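Local coordinates for protein AT5g51070/K3K7_27 (Arabidopsis thaliana, PDB 5GKM) that probably works as an ATP-dependent chaperone of the Clp protease system, this chain being its N-terminal domain, at residues Q22-S27 with L38-I43; S68-D71 with S75-K78; E108-R111 with Y117-P120; G126-D131 with L148-A153. All coordinates share one frame; numbering follows the deposited sequence.

Contact 1: Q22-S27 with L38-I43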
# COMPACT_ATOMS: atom_id res chain seq x y z
N GLN A 22 6.97 1.25 -5.50
CA GLN A 22 7.81 2.05 -6.38
C GLN A 22 7.86 1.46 -7.78
O GLN A 22 7.66 2.14 -8.71
CB GLN A 22 9.19 2.22 -5.82
CG GLN A 22 9.25 3.01 -4.52
CD GLN A 22 10.61 2.99 -3.89
OE1 GLN A 22 11.17 1.98 -3.64
NE2 GLN A 22 11.14 4.13 -3.67
N LYS A 23 8.06 0.16 -7.84
CA LYS A 23 8.02 -0.50 -9.13
C LYS A 23 6.68 -0.40 -9.80
O LYS A 23 6.61 -0.20 -10.96
CB LYS A 23 8.35 -1.96 -9.02
CG LYS A 23 9.68 -2.23 -8.41
CD LYS A 23 10.83 -1.77 -9.26
CE LYS A 23 10.75 -2.18 -10.73
NZ LYS A 23 10.54 -3.62 -10.97
N GLU A 24 5.62 -0.60 -9.04
CA GLU A 24 4.29 -0.53 -9.61
C GLU A 24 3.94 0.85 -10.14
O GLU A 24 3.33 0.97 -11.15
CB GLU A 24 3.23 -0.99 -8.62
CG GLU A 24 3.36 -2.45 -8.25
CD GLU A 24 3.04 -3.42 -9.37
OE1 GLU A 24 2.12 -3.23 -10.10
OE2 GLU A 24 3.74 -4.39 -9.48
N ALA A 25 4.34 1.86 -9.40
CA ALA A 25 4.11 3.22 -9.80
C ALA A 25 4.88 3.51 -11.08
O ALA A 25 4.35 4.09 -11.97
CB ALA A 25 4.49 4.20 -8.70
N LYS A 26 6.11 3.06 -11.12
CA LYS A 26 6.92 3.30 -12.31
C LYS A 26 6.30 2.65 -13.51
O LYS A 26 6.23 3.21 -14.56
CB LYS A 26 8.32 2.74 -12.11
CG LYS A 26 9.30 3.12 -13.19
CD LYS A 26 9.59 4.60 -13.21
CE LYS A 26 10.42 5.05 -14.42
NZ LYS A 26 10.31 6.50 -14.69
N SER A 27 5.87 1.42 -13.32
CA SER A 27 5.15 0.75 -14.52
C SER A 27 3.93 1.48 -15.21
O SER A 27 3.59 1.36 -16.33
CB SER A 27 4.79 -0.68 -14.17
OG SER A 27 3.79 -0.75 -13.14
N LEU A 38 0.82 1.99 -3.41
CA LEU A 38 1.15 1.25 -2.22
C LEU A 38 0.24 0.00 -2.10
O LEU A 38 0.67 -1.03 -1.72
CB LEU A 38 1.00 2.14 -0.99
CG LEU A 38 1.33 1.44 0.32
CD1 LEU A 38 2.75 0.87 0.35
CD2 LEU A 38 1.10 2.38 1.47
N LEU A 39 -1.00 0.18 -2.47
CA LEU A 39 -1.91 -0.94 -2.44
C LEU A 39 -1.42 -2.02 -3.39
O LEU A 39 -1.41 -3.14 -3.04
CB LEU A 39 -3.33 -0.51 -2.81
CG LEU A 39 -4.35 -1.63 -2.95
CD1 LEU A 39 -4.55 -2.39 -1.65
CD2 LEU A 39 -5.66 -1.03 -3.43
N LEU A 40 -0.96 -1.61 -4.55
CA LEU A 40 -0.41 -2.56 -5.48
C LEU A 40 0.82 -3.30 -4.93
O LEU A 40 0.94 -4.44 -5.07
CB LEU A 40 -0.08 -1.93 -6.83
CG LEU A 40 -1.24 -1.38 -7.64
CD1 LEU A 40 -0.78 -0.76 -8.95
CD2 LEU A 40 -2.26 -2.45 -7.95
N GLY A 41 1.70 -2.57 -4.27
CA GLY A 41 2.85 -3.19 -3.68
C GLY A 41 2.53 -4.22 -2.62
O GLY A 41 3.14 -5.21 -2.53
N LEU A 42 1.54 -3.90 -1.80
CA LEU A 42 1.10 -4.84 -0.80
C LEU A 42 0.48 -6.08 -1.38
O LEU A 42 0.71 -7.13 -0.91
CB LEU A 42 0.08 -4.19 0.15
CG LEU A 42 0.62 -3.09 1.07
CD1 LEU A 42 -0.54 -2.29 1.64
CD2 LEU A 42 1.51 -3.58 2.18
N ILE A 43 -0.31 -5.89 -2.40
CA ILE A 43 -0.88 -7.03 -3.12
C ILE A 43 0.19 -7.88 -3.79
O ILE A 43 0.17 -9.06 -3.67
CB ILE A 43 -1.95 -6.59 -4.16
CG1 ILE A 43 -3.15 -5.96 -3.43
CG2 ILE A 43 -2.42 -7.75 -5.01
CD1 ILE A 43 -4.07 -5.20 -4.31
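Glu24 and Leu40 bring together the first two helices of the all-helical Clp N-terminal domain, 12-27 and 35-45. The two helices follow each other in the chain. Segments 22-27 and 38-43 come nearest at this pair, with the CA atoms of Glu24 and Leu40 6.6 Å apart. Both side chains leave the backbone toward the other segment and cross at about a right angle. The contact is made mainly by carbon. CG of Glu24 rests on CB of Leu40 at 3.8 Å, and CB of Glu24 lies 4.0 Å from the methyl CD1 of Leu40. Glu24 thus uses the base of its side chain as an apolar surface. Its chain bends at chi2 (-69°), which turns the carboxylate so that OE1 of Glu24 comes to 4.0 Å from CD1 of Leu40. The acid is buried and needs polar partners, and Arg63 of helix 59-71 forms a salt bridge to OE1 through NE. The positive charge would be expected to keep Glu24 ionised. Leu40 also packs on Ala62 and Val66 of that same helix, so helix 59-71 closes over the pair. Gly41 follows directly after Leu40. Its backbone passes Glu24 without a side chain between them, and the N atom of Gly41 lies 4.3 Å from Glu24 CG.

Contact 2: S68-D71 with S75-K78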
# COMPACT_ATOMS: atom_id res chain seq x y z
N SER A 68 -7.21 1.82 -15.04
CA SER A 68 -8.46 2.31 -15.51
C SER A 68 -8.92 3.56 -14.76
O SER A 68 -9.34 4.54 -15.35
CB SER A 68 -9.49 1.21 -15.41
OG SER A 68 -10.70 1.72 -15.83
N ILE A 69 -8.83 3.51 -13.46
CA ILE A 69 -9.34 4.62 -12.66
C ILE A 69 -8.64 5.94 -12.87
O ILE A 69 -9.27 6.94 -13.01
CB ILE A 69 -9.37 4.23 -11.15
CG1 ILE A 69 -10.32 3.08 -10.95
CG2 ILE A 69 -9.85 5.36 -10.28
CD1 ILE A 69 -10.12 2.39 -9.65
N TRP A 70 -7.32 5.90 -12.88
CA TRP A 70 -6.48 7.06 -12.99
C TRP A 70 -6.02 7.42 -14.38
O TRP A 70 -5.63 8.55 -14.58
CB TRP A 70 -5.26 6.94 -12.07
CG TRP A 70 -5.63 7.23 -10.65
CD1 TRP A 70 -5.68 8.47 -10.04
CD2 TRP A 70 -6.13 6.31 -9.64
NE1 TRP A 70 -6.13 8.39 -8.77
CE2 TRP A 70 -6.43 7.13 -8.46
CE3 TRP A 70 -6.31 4.97 -9.57
CZ2 TRP A 70 -6.93 6.58 -7.31
CZ3 TRP A 70 -6.81 4.44 -8.41
CH2 TRP A 70 -7.13 5.23 -7.31
N ASP A 71 -5.99 6.46 -15.31
CA ASP A 71 -5.39 6.75 -16.62
C ASP A 71 -6.23 6.70 -17.89
O ASP A 71 -5.80 7.18 -18.91
CB ASP A 71 -4.12 5.95 -16.81
CG ASP A 71 -2.93 6.57 -16.11
OD1 ASP A 71 -2.72 6.29 -14.94
OD2 ASP A 71 -2.25 7.36 -16.74
N SER A 75 -7.50 12.67 -15.15
CA SER A 75 -6.52 12.52 -14.09
C SER A 75 -7.04 13.02 -12.75
O SER A 75 -8.06 13.63 -12.67
CB SER A 75 -5.22 13.22 -14.44
OG SER A 75 -5.35 14.58 -14.61
N ASP A 76 -6.31 12.70 -11.68
CA ASP A 76 -6.77 12.97 -10.34
C ASP A 76 -6.20 14.29 -9.83
O ASP A 76 -5.00 14.44 -9.69
CB ASP A 76 -6.29 11.81 -9.44
CG ASP A 76 -6.86 11.85 -8.02
OD1 ASP A 76 -7.38 12.86 -7.61
OD2 ASP A 76 -6.78 10.83 -7.34
N SER A 77 -7.07 15.24 -9.53
CA SER A 77 -6.67 16.58 -9.15
C SER A 77 -5.84 16.60 -7.89
O SER A 77 -5.08 17.49 -7.67
CB SER A 77 -7.89 17.46 -8.95
OG SER A 77 -8.58 17.70 -10.17
N LYS A 78 -6.02 15.57 -7.09
CA LYS A 78 -5.40 15.45 -5.78
C LYS A 78 -3.98 14.95 -5.83
O LYS A 78 -3.35 14.87 -4.83
CB LYS A 78 -6.21 14.47 -4.91
CG LYS A 78 -7.53 14.98 -4.43
CD LYS A 78 -8.08 14.08 -3.38
CE LYS A 78 -8.15 12.65 -3.88
NZ LYS A 78 -8.84 12.44 -5.16
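Trp70 and Asp76 tie the end of helix 59-71 to the loop that follows it. The tight part is the indole edge. NE1 of Trp70 donates to OD2 of Asp76 at 2.9 Å, with an N-H...O angle of 162°. The acceptor lies almost in the ring plane, and OD2 accepts the N-H through its anti lone pair. Ring and carboxylate planes are only 25° apart. CB of Asp76 also presses on the ring edge, 3.4 Å from CD1 of Trp70. Ile69 CG2 sits over one face of the indole, toward its rim, and Ser134 and Val138 of helix 134-142 touch the Trp70 side chain. The loose part is Ser75. This residue is exposed, its CB points away from the helix, and its CA is 4.1 Å from Trp70 O. Exposed Lys78 folds back to the acid. Its backbone N reaches OD1 of Asp76 at 3.1 Å, making an Asx turn, and its NZ forms a salt bridge to the same OD1 at 2.9 Å, on the syn side. OD1 thus takes two bonds from Lys78, while OD2 takes the indole and only a weak bond from NZ. The lysine charge probably favours the ionised acid, which suits an acceptor for the buried indole N-H.

Contact 3: E108-R111 with Y117-P120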
# COMPACT_ATOMS: atom_id res chain seq x y z
N GLU A 108 2.41 4.09 14.10
CA GLU A 108 1.59 4.35 15.29
C GLU A 108 0.75 3.17 15.77
O GLU A 108 0.70 2.87 16.91
CB GLU A 108 0.73 5.58 15.07
CG GLU A 108 1.57 6.86 15.01
CD GLU A 108 0.85 8.06 14.48
OE1 GLU A 108 -0.35 8.05 14.44
OE2 GLU A 108 1.48 9.06 14.14
N TYR A 109 0.11 2.52 14.83
CA TYR A 109 -0.69 1.38 15.14
C TYR A 109 0.19 0.29 15.74
O TYR A 109 -0.17 -0.36 16.66
CB TYR A 109 -1.37 0.85 13.88
CG TYR A 109 -2.54 1.65 13.38
CD1 TYR A 109 -3.50 2.12 14.23
CD2 TYR A 109 -2.71 1.91 12.06
CE1 TYR A 109 -4.57 2.83 13.77
CE2 TYR A 109 -3.77 2.64 11.59
CZ TYR A 109 -4.73 3.09 12.44
OH TYR A 109 -5.78 3.79 11.99
N SER A 110 1.37 0.12 15.17
CA SER A 110 2.24 -0.90 15.67
C SER A 110 2.65 -0.62 17.11
O SER A 110 2.73 -1.50 17.90
CB SER A 110 3.50 -0.98 14.77
OG SER A 110 4.44 -1.73 15.41
N ARG A 111 2.94 0.62 17.38
CA ARG A 111 3.29 1.00 18.73
C ARG A 111 2.13 0.81 19.71
O ARG A 111 2.32 0.37 20.79
CB ARG A 111 3.73 2.45 18.79
CG ARG A 111 5.05 2.67 18.12
CD ARG A 111 5.33 4.13 18.04
NE ARG A 111 6.61 4.40 17.44
CZ ARG A 111 6.91 5.54 16.92
NH1 ARG A 111 6.05 6.51 16.94
NH2 ARG A 111 8.09 5.72 16.40
N TYR A 117 7.74 -4.43 15.57
CA TYR A 117 7.98 -4.32 14.15
C TYR A 117 6.80 -3.68 13.44
O TYR A 117 5.76 -3.68 13.95
CB TYR A 117 8.22 -5.68 13.52
CG TYR A 117 7.15 -6.74 13.78
CD1 TYR A 117 6.01 -6.76 13.06
CD2 TYR A 117 7.31 -7.71 14.76
CE1 TYR A 117 5.03 -7.67 13.27
CE2 TYR A 117 6.36 -8.66 14.96
CZ TYR A 117 5.20 -8.63 14.23
OH TYR A 117 4.24 -9.57 14.46
N ILE A 118 7.03 -3.17 12.25
CA ILE A 118 5.96 -2.70 11.38
C ILE A 118 5.92 -3.67 10.21
O ILE A 118 6.84 -3.78 9.48
CB ILE A 118 6.21 -1.28 10.81
CG1 ILE A 118 6.13 -0.21 11.87
CG2 ILE A 118 5.15 -0.92 9.81
CD1 ILE A 118 7.39 0.03 12.62
N ALA A 119 4.84 -4.40 10.14
CA ALA A 119 4.60 -5.37 9.11
C ALA A 119 3.71 -4.81 8.02
O ALA A 119 3.14 -3.83 8.13
CB ALA A 119 4.01 -6.64 9.68
N PRO A 120 3.60 -5.58 6.93
CA PRO A 120 2.70 -5.14 5.86
C PRO A 120 1.25 -4.94 6.37
O PRO A 120 0.53 -4.14 5.88
CB PRO A 120 2.75 -6.31 4.87
CG PRO A 120 4.08 -6.87 5.04
CD PRO A 120 4.32 -6.79 6.52
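The extended backbone of Ile118 passes Ser110 of helix 97-112 with the CA atoms of Ser110 and Ile118 6.0 Å apart. Ser110 points its side chain at this loop. Its hydroxyl OG donates to the backbone O of Tyr117 at 2.8 Å. The donor comes in from above the carbonyl plane, 48° out of it, and so does not sit on a lone pair. The torsion explains the reach: with OG opposite the backbone N (chi1 167°), the hydroxyl is carried across to the loop. Beside the polar link runs a small apolar one. CB of Ser110 meets CG1 of Ile118 at 4.0 Å, and CB of Ser110 is also 3.6 Å from Tyr117 O. The segments belong to a helix-loop-helix unit of the Clp N-terminal domain, in which the loop after helix 97-112 leads into helix 120-130. Ala119 is the N-cap of that second helix, and its backbone N is hydrogen-bonded to ND1 of His122. The loop is also held by backbone hydrogen bonds of Ile118 with Arg9 and Thr11, and the Ile118 side chain packs on Ala106 and Val107 as well. The side chain of Tyr117 starts away from Ser110. Its ring comes back along its own segment and turns its edge, in plane, to the N atom of Ala119.

Contact 4: G126-D131 with L148-A153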
# COMPACT_ATOMS: atom_id res chain seq x y z
N GLY A 126 -3.15 1.08 8.07
CA GLY A 126 -2.98 2.49 7.81
C GLY A 126 -3.61 2.91 6.51
O GLY A 126 -4.25 3.88 6.44
N LEU A 127 -3.39 2.10 5.49
CA LEU A 127 -3.83 2.45 4.20
C LEU A 127 -5.33 2.57 4.17
O LEU A 127 -5.88 3.40 3.50
CB LEU A 127 -3.35 1.40 3.21
CG LEU A 127 -3.70 1.48 1.74
CD1 LEU A 127 -3.18 2.79 1.20
CD2 LEU A 127 -3.12 0.33 0.95
N PHE A 128 -5.97 1.70 4.92
CA PHE A 128 -7.41 1.60 4.87
C PHE A 128 -8.09 2.47 5.91
O PHE A 128 -9.26 2.34 6.08
CB PHE A 128 -7.86 0.14 5.05
CG PHE A 128 -7.32 -0.80 4.00
CD1 PHE A 128 -7.07 -0.33 2.75
CD2 PHE A 128 -7.07 -2.14 4.26
CE1 PHE A 128 -6.57 -1.14 1.78
CE2 PHE A 128 -6.56 -2.98 3.29
CZ PHE A 128 -6.29 -2.45 2.06
N THR A 129 -7.32 3.25 6.65
CA THR A 129 -7.87 4.18 7.61
C THR A 129 -7.48 5.63 7.45
O THR A 129 -8.19 6.46 7.90
CB THR A 129 -7.62 3.77 9.05
OG1 THR A 129 -6.23 3.64 9.27
CG2 THR A 129 -8.28 2.46 9.38
N VAL A 130 -6.33 5.92 6.89
CA VAL A 130 -5.87 7.30 6.81
C VAL A 130 -5.50 7.87 5.44
O VAL A 130 -4.90 8.91 5.37
CB VAL A 130 -4.69 7.58 7.77
CG1 VAL A 130 -5.06 7.18 9.17
CG2 VAL A 130 -3.42 6.91 7.30
N ASP A 131 -5.86 7.17 4.37
CA ASP A 131 -5.49 7.64 3.05
C ASP A 131 -6.48 8.65 2.42
O ASP A 131 -7.36 9.08 3.08
CB ASP A 131 -5.08 6.51 2.07
CG ASP A 131 -6.19 6.11 1.10
OD1 ASP A 131 -7.31 6.24 1.52
OD2 ASP A 131 -5.92 5.65 0.00
N LEU A 148 -13.52 -5.21 5.93
CA LEU A 148 -13.21 -6.62 6.08
C LEU A 148 -11.73 -6.92 5.85
O LEU A 148 -11.19 -7.74 6.48
CB LEU A 148 -14.05 -7.52 5.17
CG LEU A 148 -15.48 -7.77 5.60
CD1 LEU A 148 -16.24 -8.57 4.55
CD2 LEU A 148 -15.48 -8.51 6.92
N LEU A 149 -11.14 -6.25 4.89
CA LEU A 149 -9.70 -6.37 4.71
C LEU A 149 -8.89 -5.84 5.89
O LEU A 149 -7.95 -6.43 6.26
CB LEU A 149 -9.23 -5.72 3.41
CG LEU A 149 -9.75 -6.24 2.10
CD1 LEU A 149 -9.12 -5.52 0.94
CD2 LEU A 149 -9.37 -7.66 1.94
N THR A 150 -9.31 -4.71 6.45
CA THR A 150 -8.63 -4.20 7.62
C THR A 150 -8.70 -5.20 8.78
O THR A 150 -7.76 -5.44 9.46
CB THR A 150 -9.25 -2.88 8.09
OG1 THR A 150 -9.32 -1.97 7.01
CG2 THR A 150 -8.47 -2.26 9.28
N ALA A 151 -9.86 -5.78 8.94
CA ALA A 151 -10.04 -6.78 9.96
C ALA A 151 -9.19 -7.98 9.74
O ALA A 151 -8.61 -8.46 10.65
CB ALA A 151 -11.50 -7.19 10.10
N ALA A 152 -9.10 -8.42 8.49
CA ALA A 152 -8.26 -9.53 8.18
C ALA A 152 -6.79 -9.24 8.51
O ALA A 152 -6.09 -10.09 8.89
CB ALA A 152 -8.40 -9.94 6.72
N ALA A 153 -6.35 -8.02 8.28
CA ALA A 153 -4.99 -7.68 8.60
C ALA A 153 -4.75 -7.74 10.10
O ALA A 153 -3.77 -8.20 10.53
CB ALA A 153 -4.64 -6.30 8.06
O HOH W 1 -10.80 0.11 7.39
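Phe128 is where segment 126-131 meets Leu149 and Thr150, and Gly126 and Leu127 lead up to it. The backbone O of Gly126 accepts from two N-H groups, Thr129 N at 3.1 Å and Val130 N at 2.9 Å, so this turn is pinned by two bonds to one oxygen. Leu127 packs on Thr35, Leu39 and Leu42 of helix 35-45. Phe128 then points across to helix 146-158. With CG opposite the carbonyl carbon, its first torsion (chi1 -60°) carries the ring to Leu149 and Thr150. CE2 of Phe128 packs on CB of Leu149 at 3.8 Å, the ring meeting this carbon obliquely. The hydroxyl of Thr150 comes from the edge of the ring, close to its plane. OG1 of Thr150 is 3.2 Å from Phe128 CB and 3.6 Å from Phe128 CD2. The side chains of Phe128 and Thr150 run antiparallel, side against side. This is helix-to-helix packing in the second half of the Clp N-terminal domain, between helices 120-130 and 146-158, with helix 134-142 between them in the chain. Leu139 of that helix touches both Phe128 and Leu149, and Phe52 and Leu39 also lie against Phe128. A water bridges the polar side. It gives a hydrogen to the backbone O of Phe128 at 3.0 Å and is hydrogen-bonded to OG1 of Thr150 at 2.6 Å. The same hydroxyl is hydrogen-bonded to Met146 O, one turn back in its own helix. Thr129, next in line, is exposed and hydrogen-bonds through OG1 to Tyr109 OH and Val125 O. Val130 turns to helix 97-112, and Asp131 OD2 is hydrogen-bonded to Thr35 OG1.

Contacts 1, 3 and 4 form a connected set in one small helical domain. Contacts 1 and 4 have centres about 17 Å apart, yet they meet through leucines: Leu42 CD1 lies 3.7 Å from Leu127 CD2. Contact 1 also reaches contact 3, where Leu42 CD2 is 3.9 Å from Pro120 O. Contacts 3 and 4 are closest by centres, about 13 Å, and share a probable hydrogen bond between Tyr109 OH and Thr129 OG1 at 2.8 Å. Contact 2 stands apart, about 30 Å from contact 3 between centres, and its nearest atoms are about 7 Å from contacts 1 and 4. None of the four includes a ligand; nucleotide binding probably belongs to the AAA+ part outside this chain.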